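Lysyl oxidase (Pichia pastoris, PDB 1W7C) is a copper- and topaquinone-containing amine oxidase that probably oxidises primary amines, including peptidyl lysine, to aldehydes. Local coordinates at residues S52-W57 with D135-A140; Y322-T325 with I331-E334; D516-Y519 with T525-N528. All blocks are in the same frame, centred on the assembly; numbering follows the deposited sequence.

Contact 1: S52-W57 with D135-A140; sequences SNYVLW and DRIKSA
Y54 and D135 approach from opposite directions: the phenol OH of Y54 donates to OD1 of D135 in a very short hydrogen bond of 2.5 Å. OD1 lies at the ring edge, in the plane of the ring, while the carboxylate itself is turned 31° from that plane. I137 passes the phenol end of Y54 in the opposite direction, its CG1 3.5 Å from CZ of Y54, so a methylene group flanks the buried phenol. L56 adds a looser apolar touch, with CD2 4.1 Å from CB of D135. What positions the acceptor is the helix start. D135 is the N-cap; with its CG between the backbone N and the carbonyl carbon (chi1 71°), OD2 accepts the backbone N-H of K138 at 2.9 Å while OD1 faces Y54. A phenylalanine at Y54 would probably leave OD1 of D135, buried here, without its hydrogen bond from across the contact, and the carboxylate freer to turn about its capping bond. Outward, Y88 of strand 82-89 sets its ring against that of Y54, and L56 and W57 both face V86 in a classic beta bulge. F97 of strand 96-103 touches both L56 and D135, while V55 packs on helix 26-39, placing strand 53-61 between that helix and the start of helix 136-150.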
ATOM      1  N   SER A  52      30.168 -33.687  23.378  1.00 21.62           N
ATOM      2  CA  SER A  52      29.364 -33.472  24.575  1.00 21.60           C
ATOM      3  C   SER A  52      27.883 -33.611  24.284  1.00 21.78           C
ATOM      4  O   SER A  52      27.466 -33.659  23.126  1.00 21.49           O
ATOM      5  CB  SER A  52      29.557 -32.049  25.119  1.00 22.94           C
ATOM      6  OG  SER A  52      30.893 -31.644  25.221  1.00 25.21           O
ATOM      7  N   ASN A  53      27.089 -33.624  25.347  1.00 20.45           N
ATOM      8  CA  ASN A  53      25.654 -33.352  25.244  1.00 22.47           C
ATOM      9  C   ASN A  53      25.395 -32.013  25.872  1.00 20.01           C
ATOM     10  O   ASN A  53      25.967 -31.707  26.917  1.00 21.93           O
ATOM     11  CB  ASN A  53      24.802 -34.378  25.998  1.00 20.64           C
ATOM     12  CG  ASN A  53      25.210 -35.807  25.733  1.00 21.97           C
ATOM     13  OD1 ASN A  53      25.494 -36.192  24.602  1.00 21.11           O
ATOM     14  ND2 ASN A  53      25.194 -36.630  26.791  1.00 22.24           N
ATOM     15  N   TYR A  54      24.520 -31.222  25.272  1.00 18.46           N
ATOM     16  CA  TYR A  54      24.167 -29.933  25.852  1.00 18.35           C
ATOM     17  C   TYR A  54      22.800 -29.481  25.396  1.00 20.12           C
ATOM     18  O   TYR A  54      22.317 -29.886  24.359  1.00 20.48           O
ATOM     19  CB  TYR A  54      25.199 -28.864  25.532  1.00 19.24           C
ATOM     20  CG  TYR A  54      25.520 -28.684  24.063  1.00 20.29           C
ATOM     21  CD1 TYR A  54      24.815 -27.800  23.279  1.00 20.72           C
ATOM     22  CD2 TYR A  54      26.555 -29.389  23.479  1.00 20.01           C
ATOM     23  CE1 TYR A  54      25.128 -27.617  21.936  1.00 20.76           C
ATOM     24  CE2 TYR A  54      26.878 -29.242  22.122  1.00 20.31           C
ATOM     25  CZ  TYR A  54      26.172 -28.347  21.365  1.00 19.63           C
ATOM     26  OH  TYR A  54      26.515 -28.216  20.038  1.00 20.54           O
ATOM     27  N   VAL A  55      22.173 -28.634  26.200  1.00 18.75           N
ATOM     28  CA  VAL A  55      20.833 -28.164  25.890  1.00 19.66           C
ATOM     29  C   VAL A  55      20.878 -26.858  25.073  1.00 18.69           C
ATOM     30  O   VAL A  55      21.551 -25.885  25.456  1.00 23.02           O
ATOM     31  CB  VAL A  55      20.021 -27.947  27.203  1.00 22.26           C
ATOM     32  CG1 VAL A  55      18.602 -27.431  26.924  1.00 22.99           C
ATOM     33  CG2 VAL A  55      19.946 -29.244  27.993  1.00 24.62           C
ATOM     34  N   LEU A  56      20.119 -26.817  23.988  1.00 18.33           N
ATOM     35  CA  LEU A  56      19.996 -25.576  23.211  1.00 18.13           C
ATOM     36  C   LEU A  56      18.796 -24.732  23.617  1.00 16.56           C
ATOM     37  O   LEU A  56      18.948 -23.571  23.976  1.00 18.52           O
ATOM     38  CB  LEU A  56      19.908 -25.848  21.697  1.00 22.16           C
ATOM     39  CG  LEU A  56      21.156 -26.229  20.949  1.00 23.73           C
ATOM     40  CD1 LEU A  56      21.439 -27.702  21.151  1.00 28.59           C
ATOM     41  CD2 LEU A  56      20.970 -25.897  19.460  1.00 37.56           C
ATOM     42  N   TRP A  57      17.614 -25.345  23.503  1.00 17.61           N
ATOM     43  CA  TRP A  57      16.339 -24.634  23.573  1.00 17.05           C
ATOM     44  C   TRP A  57      15.353 -25.345  24.495  1.00 16.10           C
ATOM     45  O   TRP A  57      15.358 -26.580  24.589  1.00 17.54           O
ATOM     46  CB  TRP A  57      15.732 -24.523  22.173  1.00 16.31           C
ATOM     47  CG  TRP A  57      16.540 -23.676  21.259  1.00 15.81           C
ATOM     48  CD1 TRP A  57      17.212 -22.520  21.575  1.00 17.76           C
ATOM     49  CD2 TRP A  57      16.818 -23.938  19.885  1.00 18.50           C
ATOM     50  NE1 TRP A  57      17.866 -22.043  20.466  1.00 18.36           N
ATOM     51  CE2 TRP A  57      17.630 -22.887  19.415  1.00 18.05           C
ATOM     52  CE3 TRP A  57      16.443 -24.954  18.986  1.00 20.54           C
ATOM     53  CZ2 TRP A  57      18.106 -22.834  18.098  1.00 21.83           C
ATOM     54  CZ3 TRP A  57      16.913 -24.898  17.673  1.00 20.92           C
ATOM     55  CH2 TRP A  57      17.731 -23.843  17.243  1.00 22.53           C
ATOM     56  N   ASP A 135      25.082 -23.778  15.563  1.00 17.64           N
ATOM     57  CA  ASP A 135      24.969 -23.387  16.937  1.00 17.46           C
ATOM     58  C   ASP A 135      26.281 -22.771  17.412  1.00 17.94           C
ATOM     59  O   ASP A 135      27.233 -22.641  16.644  1.00 19.31           O
ATOM     60  CB  ASP A 135      24.470 -24.528  17.848  1.00 18.06           C
ATOM     61  CG  ASP A 135      25.463 -25.615  18.069  1.00 20.16           C
ATOM     62  OD1 ASP A 135      25.108 -26.495  18.906  1.00 24.21           O
ATOM     63  OD2 ASP A 135      26.539 -25.731  17.420  1.00 19.72           O
ATOM     64  N   ARG A 136      26.334 -22.392  18.676  1.00 19.25           N
ATOM     65  CA  ARG A 136      27.505 -21.687  19.213  1.00 20.18           C
ATOM     66  C   ARG A 136      28.756 -22.552  19.064  1.00 20.84           C
ATOM     67  O   ARG A 136      29.837 -22.046  18.782  1.00 20.83           O
ATOM     68  CB  ARG A 136      27.310 -21.312  20.668  1.00 20.97           C
ATOM     69  CG  ARG A 136      26.358 -20.176  20.842  1.00 26.54           C
ATOM     70  CD  ARG A 136      26.242 -19.662  22.243  1.00 32.49           C
ATOM     71  NE  ARG A 136      25.309 -18.544  22.261  1.00 39.17           N
ATOM     72  CZ  ARG A 136      24.785 -18.016  23.349  1.00 45.54           C
ATOM     73  NH1 ARG A 136      25.124 -18.462  24.552  1.00 48.72           N
ATOM     74  NH2 ARG A 136      23.937 -17.001  23.230  1.00 47.14           N
ATOM     75  N   ILE A 137      28.590 -23.849  19.259  1.00 19.62           N
ATOM     76  CA  ILE A 137      29.713 -24.803  19.212  1.00 20.20           C
ATOM     77  C   ILE A 137      30.254 -24.952  17.783  1.00 19.98           C
ATOM     78  O   ILE A 137      31.467 -24.859  17.553  1.00 20.30           O
ATOM     79  CB  ILE A 137      29.271 -26.161  19.829  1.00 21.17           C
ATOM     80  CG1 ILE A 137      28.812 -25.995  21.296  1.00 26.03           C
ATOM     81  CG2 ILE A 137      30.401 -27.185  19.718  1.00 24.68           C
ATOM     82  CD1 ILE A 137      29.729 -25.186  22.141  1.00 33.69           C
ATOM     83  N   LYS A 138      29.357 -25.132  16.818  1.00 18.28           N
ATOM     84  CA  LYS A 138      29.778 -25.247  15.426  1.00 18.46           C
ATOM     85  C   LYS A 138      30.342 -23.930  14.893  1.00 17.27           C
ATOM     86  O   LYS A 138      31.317 -23.954  14.140  1.00 19.58           O
ATOM     87  CB  LYS A 138      28.645 -25.746  14.531  1.00 19.38           C
ATOM     88  CG  LYS A 138      29.078 -26.044  13.112  1.00 19.01           C
ATOM     89  CD  LYS A 138      28.145 -27.023  12.430  1.00 19.67           C
ATOM     90  CE  LYS A 138      28.487 -28.470  12.762  1.00 19.67           C
ATOM     91  NZ  LYS A 138      27.427 -29.459  12.347  1.00 21.87           N
ATOM     92  N   SER A 139      29.740 -22.800  15.262  1.00 18.21           N
ATOM     93  CA  SER A 139      30.273 -21.480  14.865  1.00 19.04           C
ATOM     94  C   SER A 139      31.702 -21.286  15.359  1.00 19.35           C
ATOM     95  O   SER A 139      32.565 -20.806  14.624  1.00 21.00           O
ATOM     96  CB  SER A 139      29.383 -20.370  15.405  1.00 20.59           C
ATOM     97  OG  SER A 139      28.174 -20.406  14.695  1.00 23.04           O
ATOM     98  N   ALA A 140      31.946 -21.668  16.601  1.00 20.50           N
ATOM     99  CA  ALA A 140      33.271 -21.511  17.192  1.00 23.08           C
ATOM    100  C   ALA A 140      34.298 -22.413  16.504  1.00 20.70           C
ATOM    101  O   ALA A 140      35.418 -21.996  16.245  1.00 23.31           O
ATOM    102  CB  ALA A 140      33.239 -21.797  18.701  1.00 23.16           C
TER

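Contact 2: Y322-T325 with I331-E334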
ATOM      1  N   TYR A 322      -3.227 -15.216  18.958  1.00 13.43           N
ATOM      2  CA  TYR A 322      -4.168 -16.312  19.090  1.00 13.74           C
ATOM      3  C   TYR A 322      -5.529 -15.783  19.495  1.00 13.49           C
ATOM      4  O   TYR A 322      -5.664 -14.781  20.229  1.00 13.93           O
ATOM      5  CB  TYR A 322      -3.661 -17.357  20.108  1.00 13.95           C
ATOM      6  CG  TYR A 322      -2.517 -18.164  19.597  1.00 14.67           C
ATOM      7  CD1 TYR A 322      -1.200 -17.775  19.820  1.00 17.37           C
ATOM      8  CD2 TYR A 322      -2.734 -19.304  18.865  1.00 14.94           C
ATOM      9  CE1 TYR A 322      -0.129 -18.530  19.270  1.00 18.15           C
ATOM     10  CE2 TYR A 322      -1.704 -20.046  18.354  1.00 14.63           C
ATOM     11  CZ  TYR A 322      -0.406 -19.666  18.576  1.00 21.50           C
ATOM     12  OH  TYR A 322       0.601 -20.454  18.055  1.00 49.85           O
ATOM     13  N   ASP A 323      -6.557 -16.503  19.032  1.00 14.75           N
ATOM     14  CA  ASP A 323      -7.945 -16.180  19.423  1.00 14.04           C
ATOM     15  C   ASP A 323      -8.323 -14.746  19.109  1.00 13.83           C
ATOM     16  O   ASP A 323      -8.799 -14.007  19.963  1.00 15.40           O
ATOM     17  CB  ASP A 323      -8.186 -16.520  20.908  1.00 15.73           C
ATOM     18  CG  ASP A 323      -9.641 -16.672  21.236  1.00 17.16           C
ATOM     19  OD1 ASP A 323     -10.013 -16.369  22.401  1.00 18.84           O
ATOM     20  OD2 ASP A 323     -10.448 -17.098  20.378  1.00 18.21           O
ATOM     21  N   ILE A 324      -8.091 -14.334  17.878  1.00 14.12           N
ATOM     22  CA  ILE A 324      -8.428 -12.988  17.449  1.00 14.27           C
ATOM     23  C   ILE A 324      -9.928 -12.914  17.247  1.00 13.37           C
ATOM     24  O   ILE A 324     -10.477 -13.612  16.393  1.00 14.25           O
ATOM     25  CB  ILE A 324      -7.724 -12.552  16.149  1.00 14.37           C
ATOM     26  CG1 ILE A 324      -6.213 -12.680  16.287  1.00 14.94           C
ATOM     27  CG2 ILE A 324      -8.120 -11.095  15.841  1.00 15.86           C
ATOM     28  CD1 ILE A 324      -5.432 -12.314  15.054  1.00 14.58           C
ATOM     29  N   THR A 325     -10.577 -12.107  18.069  1.00 14.93           N
ATOM     30  CA  THR A 325     -12.015 -11.921  18.016  1.00 14.64           C
ATOM     31  C   THR A 325     -12.402 -10.500  17.655  1.00 14.09           C
ATOM     32  O   THR A 325     -11.689  -9.553  17.986  1.00 15.42           O
ATOM     33  CB  THR A 325     -12.661 -12.266  19.386  1.00 16.24           C
ATOM     34  OG1 THR A 325     -12.278 -11.304  20.372  1.00 18.78           O
ATOM     35  CG2 THR A 325     -12.243 -13.686  19.813  1.00 16.14           C
ATOM     36  N   ILE A 331     -12.465 -14.671  14.560  1.00 14.04           N
ATOM     37  CA  ILE A 331     -12.191 -14.705  13.127  1.00 14.29           C
ATOM     38  C   ILE A 331     -10.897 -15.428  12.762  1.00 14.33           C
ATOM     39  O   ILE A 331     -10.809 -15.969  11.674  1.00 14.48           O
ATOM     40  CB  ILE A 331     -12.238 -13.311  12.493  1.00 16.90           C
ATOM     41  CG1 ILE A 331     -11.196 -12.364  13.063  1.00 16.73           C
ATOM     42  CG2 ILE A 331     -13.649 -12.715  12.562  1.00 19.03           C
ATOM     43  CD1 ILE A 331     -10.903 -11.194  12.185  1.00 17.99           C
ATOM     44  N   VAL A 332      -9.918 -15.428  13.668  1.00 14.31           N
ATOM     45  CA  VAL A 332      -8.626 -16.081  13.373  1.00 14.58           C
ATOM     46  C   VAL A 332      -8.174 -16.818  14.649  1.00 14.53           C
ATOM     47  O   VAL A 332      -8.003 -16.206  15.696  1.00 15.56           O
ATOM     48  CB  VAL A 332      -7.532 -15.040  12.975  1.00 13.69           C
ATOM     49  CG1 VAL A 332      -6.159 -15.728  12.849  1.00 16.25           C
ATOM     50  CG2 VAL A 332      -7.898 -14.295  11.723  1.00 15.05           C
ATOM     51  N   TYR A 333      -7.966 -18.125  14.517  1.00 13.92           N
ATOM     52  CA  TYR A 333      -7.465 -18.914  15.624  1.00 14.47           C
ATOM     53  C   TYR A 333      -5.996 -18.598  15.925  1.00 13.57           C
ATOM     54  O   TYR A 333      -5.627 -18.381  17.073  1.00 14.08           O
ATOM     55  CB  TYR A 333      -7.680 -20.422  15.397  1.00 14.29           C
ATOM     56  CG  TYR A 333      -6.981 -21.219  16.507  1.00 14.34           C
ATOM     57  CD1 TYR A 333      -7.503 -21.246  17.784  1.00 16.69           C
ATOM     58  CD2 TYR A 333      -5.787 -21.898  16.271  1.00 14.82           C
ATOM     59  CE1 TYR A 333      -6.830 -21.891  18.816  1.00 16.39           C
ATOM     60  CE2 TYR A 333      -5.111 -22.549  17.275  1.00 16.34           C
ATOM     61  CZ  TYR A 333      -5.646 -22.541  18.556  1.00 15.48           C
ATOM     62  OH  TYR A 333      -4.979 -23.145  19.579  1.00 16.53           O
ATOM     63  N   GLU A 334      -5.191 -18.574  14.858  1.00 13.70           N
ATOM     64  CA  GLU A 334      -3.752 -18.334  14.939  1.00 14.12           C
ATOM     65  C   GLU A 334      -3.326 -17.475  13.773  1.00 12.41           C
ATOM     66  O   GLU A 334      -3.679 -17.793  12.636  1.00 13.41           O
ATOM     67  CB  GLU A 334      -3.000 -19.673  14.863  1.00 14.68           C
ATOM     68  CG  GLU A 334      -1.481 -19.520  14.870  1.00 15.03           C
ATOM     69  CD  GLU A 334      -0.687 -20.809  14.799  1.00 15.54           C
ATOM     70  OE1 GLU A 334       0.555 -20.693  14.770  1.00 16.19           O
ATOM     71  OE2 GLU A 334      -1.284 -21.924  14.770  1.00 14.77           O
TER
HETATM   72  O   HOH W   1       2.272 -21.897  16.811  1.00 50.34           O
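I324 and V332 form the tight part of this contact, an antiparallel hydrogen-bonded pair whose side chains run in the same direction, flank to flank, CD1 of I324 being 4.0 Å from CB of V332. I324 N donates to V332 O at 2.9 Å. In return, I324 O receives two donors: I331 N, also at 2.9 Å, and V332 N through a weak, longer bond. Since I331 and V332 both face I324, this is a classic beta bulge in the hairpin of strands 318-326 and 329-344, within the enzyme domain. One residue back along the first strand, D323 N reaches Y333 O from above the carbonyl plane, 38° out of it. The aromatic pair is more widely spaced: the edge of Y322 is directed at a face of Y333 in a T-shaped arrangement, planes at 75°, with CD2 of Y322 4.3 Å from CE2 of Y333. Beyond it, the extended E334 chain (CG anti to the backbone N, chi1 177°) runs beside the Y322 ring, its CG 3.5 Å from CE2 of Y322. At the water-bridged end, still buried, a water lies in the plane of the Y322 ring and donates to OE1 of E334 at 2.9 Å, bridging it to the phenol OH. S336 also binds OE1, and K495 forms a salt bridge with OE2; Y333, whose OH is bonded to W21, packs against D497 and D499, ligands of a calcium ion.

Contact 3: D516-Y519 with T525-N528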
ATOM      1  N   ASP A 516     -18.666 -11.189 -23.992  1.00 18.94           N
ATOM      2  CA  ASP A 516     -19.621 -10.668 -24.937  1.00 19.66           C
ATOM      3  C   ASP A 516     -20.976 -11.346 -24.681  1.00 19.52           C
ATOM      4  O   ASP A 516     -21.068 -12.565 -24.498  1.00 21.66           O
ATOM      5  CB  ASP A 516     -19.229 -11.026 -26.353  1.00 20.81           C
ATOM      6  CG  ASP A 516     -18.044 -10.276 -26.866  1.00 24.89           C
ATOM      7  OD1 ASP A 516     -17.645  -9.262 -26.297  1.00 21.91           O
ATOM      8  OD2 ASP A 516     -17.470 -10.603 -27.921  1.00 32.98           O
ATOM      9  N   VAL A 517     -22.008 -10.513 -24.603  1.00 19.52           N
ATOM     10  CA  VAL A 517     -23.363 -10.934 -24.260  1.00 21.86           C
ATOM     11  C   VAL A 517     -24.373 -10.211 -25.124  1.00 21.18           C
ATOM     12  O   VAL A 517     -24.083  -9.196 -25.741  1.00 21.55           O
ATOM     13  CB  VAL A 517     -23.726 -10.665 -22.780  1.00 22.10           C
ATOM     14  CG1 VAL A 517     -22.737 -11.309 -21.820  1.00 22.89           C
ATOM     15  CG2 VAL A 517     -23.854  -9.193 -22.489  1.00 23.36           C
ATOM     16  N   GLU A 518     -25.561 -10.791 -25.193  1.00 20.99           N
ATOM     17  CA  GLU A 518     -26.720 -10.149 -25.746  1.00 20.74           C
ATOM     18  C   GLU A 518     -27.725 -10.105 -24.618  1.00 21.18           C
ATOM     19  O   GLU A 518     -27.843 -11.070 -23.853  1.00 24.94           O
ATOM     20  CB  GLU A 518     -27.290 -10.951 -26.915  0.50 21.38           C
ATOM     21  CG  GLU A 518     -26.399 -10.978 -28.151  0.50 26.93           C
ATOM     22  CD  GLU A 518     -27.049 -11.634 -29.368  0.50 35.53           C
ATOM     23  OE1 GLU A 518     -28.297 -11.776 -29.405  0.50 41.24           O
ATOM     24  OE2 GLU A 518     -26.304 -12.009 -30.304  0.50 51.00           O
ATOM     25  N   TYR A 519     -28.440  -8.989 -24.495  1.00 20.32           N
ATOM     26  CA  TYR A 519     -29.449  -8.813 -23.462  1.00 20.68           C
ATOM     27  C   TYR A 519     -30.851  -8.942 -24.032  1.00 20.88           C
ATOM     28  O   TYR A 519     -31.082  -8.594 -25.203  1.00 24.22           O
ATOM     29  CB  TYR A 519     -29.338  -7.423 -22.853  1.00 21.82           C
ATOM     30  CG  TYR A 519     -28.028  -7.159 -22.137  1.00 19.85           C
ATOM     31  CD1 TYR A 519     -27.037  -6.351 -22.716  1.00 20.30           C
ATOM     32  CD2 TYR A 519     -27.790  -7.672 -20.875  1.00 19.55           C
ATOM     33  CE1 TYR A 519     -25.858  -6.130 -22.091  1.00 19.16           C
ATOM     34  CE2 TYR A 519     -26.589  -7.458 -20.224  1.00 20.61           C
ATOM     35  CZ  TYR A 519     -25.631  -6.677 -20.843  1.00 19.39           C
ATOM     36  OH  TYR A 519     -24.455  -6.384 -20.194  1.00 19.00           O
ATOM     37  N   THR A 525     -28.059  -7.252 -30.368  1.00 24.85           N
ATOM     38  CA  THR A 525     -26.965  -6.313 -30.160  1.00 22.47           C
ATOM     39  C   THR A 525     -25.966  -6.930 -29.176  1.00 25.50           C
ATOM     40  O   THR A 525     -26.290  -7.177 -28.004  1.00 25.99           O
ATOM     41  CB  THR A 525     -27.512  -4.959 -29.606  1.00 26.19           C
ATOM     42  OG1 THR A 525     -28.409  -4.367 -30.547  1.00 48.09           O
ATOM     43  CG2 THR A 525     -26.419  -3.889 -29.456  1.00 37.13           C
ATOM     44  N   VAL A 526     -24.742  -7.166 -29.645  1.00 22.28           N
ATOM     45  CA  VAL A 526     -23.690  -7.735 -28.797  1.00 21.74           C
ATOM     46  C   VAL A 526     -22.996  -6.628 -28.030  1.00 19.47           C
ATOM     47  O   VAL A 526     -22.647  -5.597 -28.600  1.00 20.97           O
ATOM     48  CB  VAL A 526     -22.656  -8.515 -29.605  1.00 23.75           C
ATOM     49  CG1 VAL A 526     -21.592  -9.071 -28.706  1.00 22.35           C
ATOM     50  CG2 VAL A 526     -23.340  -9.639 -30.317  1.00 29.24           C
ATOM     51  N   TYR A 527     -22.854  -6.837 -26.728  1.00 21.15           N
ATOM     52  CA  TYR A 527     -22.137  -5.932 -25.829  1.00 17.05           C
ATOM     53  C   TYR A 527     -20.939  -6.691 -25.269  1.00 18.81           C
ATOM     54  O   TYR A 527     -21.058  -7.842 -24.855  1.00 20.16           O
ATOM     55  CB  TYR A 527     -23.011  -5.537 -24.631  1.00 18.24           C
ATOM     56  CG  TYR A 527     -24.053  -4.454 -24.887  1.00 18.29           C
ATOM     57  CD1 TYR A 527     -25.201  -4.728 -25.611  1.00 23.31           C
ATOM     58  CD2 TYR A 527     -23.899  -3.174 -24.386  1.00 17.96           C
ATOM     59  CE1 TYR A 527     -26.166  -3.730 -25.817  1.00 23.71           C
ATOM     60  CE2 TYR A 527     -24.859  -2.174 -24.592  1.00 21.66           C
ATOM     61  CZ  TYR A 527     -25.998  -2.469 -25.277  1.00 20.50           C
ATOM     62  OH  TYR A 527     -26.929  -1.495 -25.497  1.00 22.07           O
ATOM     63  N   ASN A 528     -19.805  -6.019 -25.203  1.00 16.54           N
ATOM     64  CA  ASN A 528     -18.674  -6.480 -24.425  1.00 17.32           C
ATOM     65  C   ASN A 528     -18.807  -5.855 -23.038  1.00 17.21           C
ATOM     66  O   ASN A 528     -18.745  -4.638 -22.897  1.00 19.20           O
ATOM     67  CB  ASN A 528     -17.369  -6.053 -25.083  1.00 18.95           C
ATOM     68  CG  ASN A 528     -16.141  -6.556 -24.350  1.00 17.98           C
ATOM     69  OD1 ASN A 528     -15.264  -5.776 -24.071  1.00 18.39           O
ATOM     70  ND2 ASN A 528     -16.017  -7.882 -24.166  1.00 19.01           N
TER
HETATM   71  O   HOH W   2     -28.118  -6.835 -26.265  1.00 23.13           O
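Y527 and Y519 meet at about a right angle, the edge of the Y519 ring set over a face of Y527 in a T-shaped stack with centroids 5.3 Å apart and planes at 72°. Followed outward, Y527 starts at CB, which is 4.3 Å from V517 CG2 and also near CE1 of Y519. With CG anti to the carbonyl carbon (chi1 -79°), the Y527 ring presents its face to Y519, and CG is the atom under the edge, 3.7 Å from that CE1. CD1 then lies 3.8 Å from CD1 of Y519, and CE1 only just reaches the same atom, at 4.2 Å. The OH at the tip passes beyond these two segments to a hydrogen bond with H353 of the second subunit, and R589 of that subunit makes a cation-pi contact with the ring. The Y519 ring is itself braced: CG2 of V517 lies 3.5 Å from its plane, over the outer part of the ring, and W521 stacks on it. Backbone bonds fix the register, V517 and Y527 exchanging N-H and C=O groups in a hydrogen-bonded antiparallel pair. Nearer the turn a water takes the N-H of Y519 at 2.8 Å and donates to T525 O, bridging the two backbones. On the other face N528 ND2 donates to D516 OD1 at 3.0 Å; the bond is bent, and D514 accepts from the same nitrogen. N528 OD1 is held by backbone N-H groups of K586 and N587 of the second subunit. Such a hairpin, reaching out to grip its partner, matches the beta-hairpin arms by which copper amine oxidase dimers embrace.

How the contacts relate
Contacts 1, 2 and 3 follow one another in series along the chain. Contact 1 joins strand 53-61, part of the N2 domain, to helix 136-150. Contacts 2 and 3 both close beta hairpins of the enzyme domain and reach the same extended strand network, yet their centres are about 46 Å apart. Contact 1 lies about 36 Å from contact 2 and about 71 Å from contact 3, centre to centre, and on the opposite side of the chain's centre from contact 3. None touches another; even contacts 1 and 2 keep their nearest atoms about 16 Å apart. The three thus sample a peripheral domain, the catalytic domain beside a calcium site, and an arm engaging the second subunit.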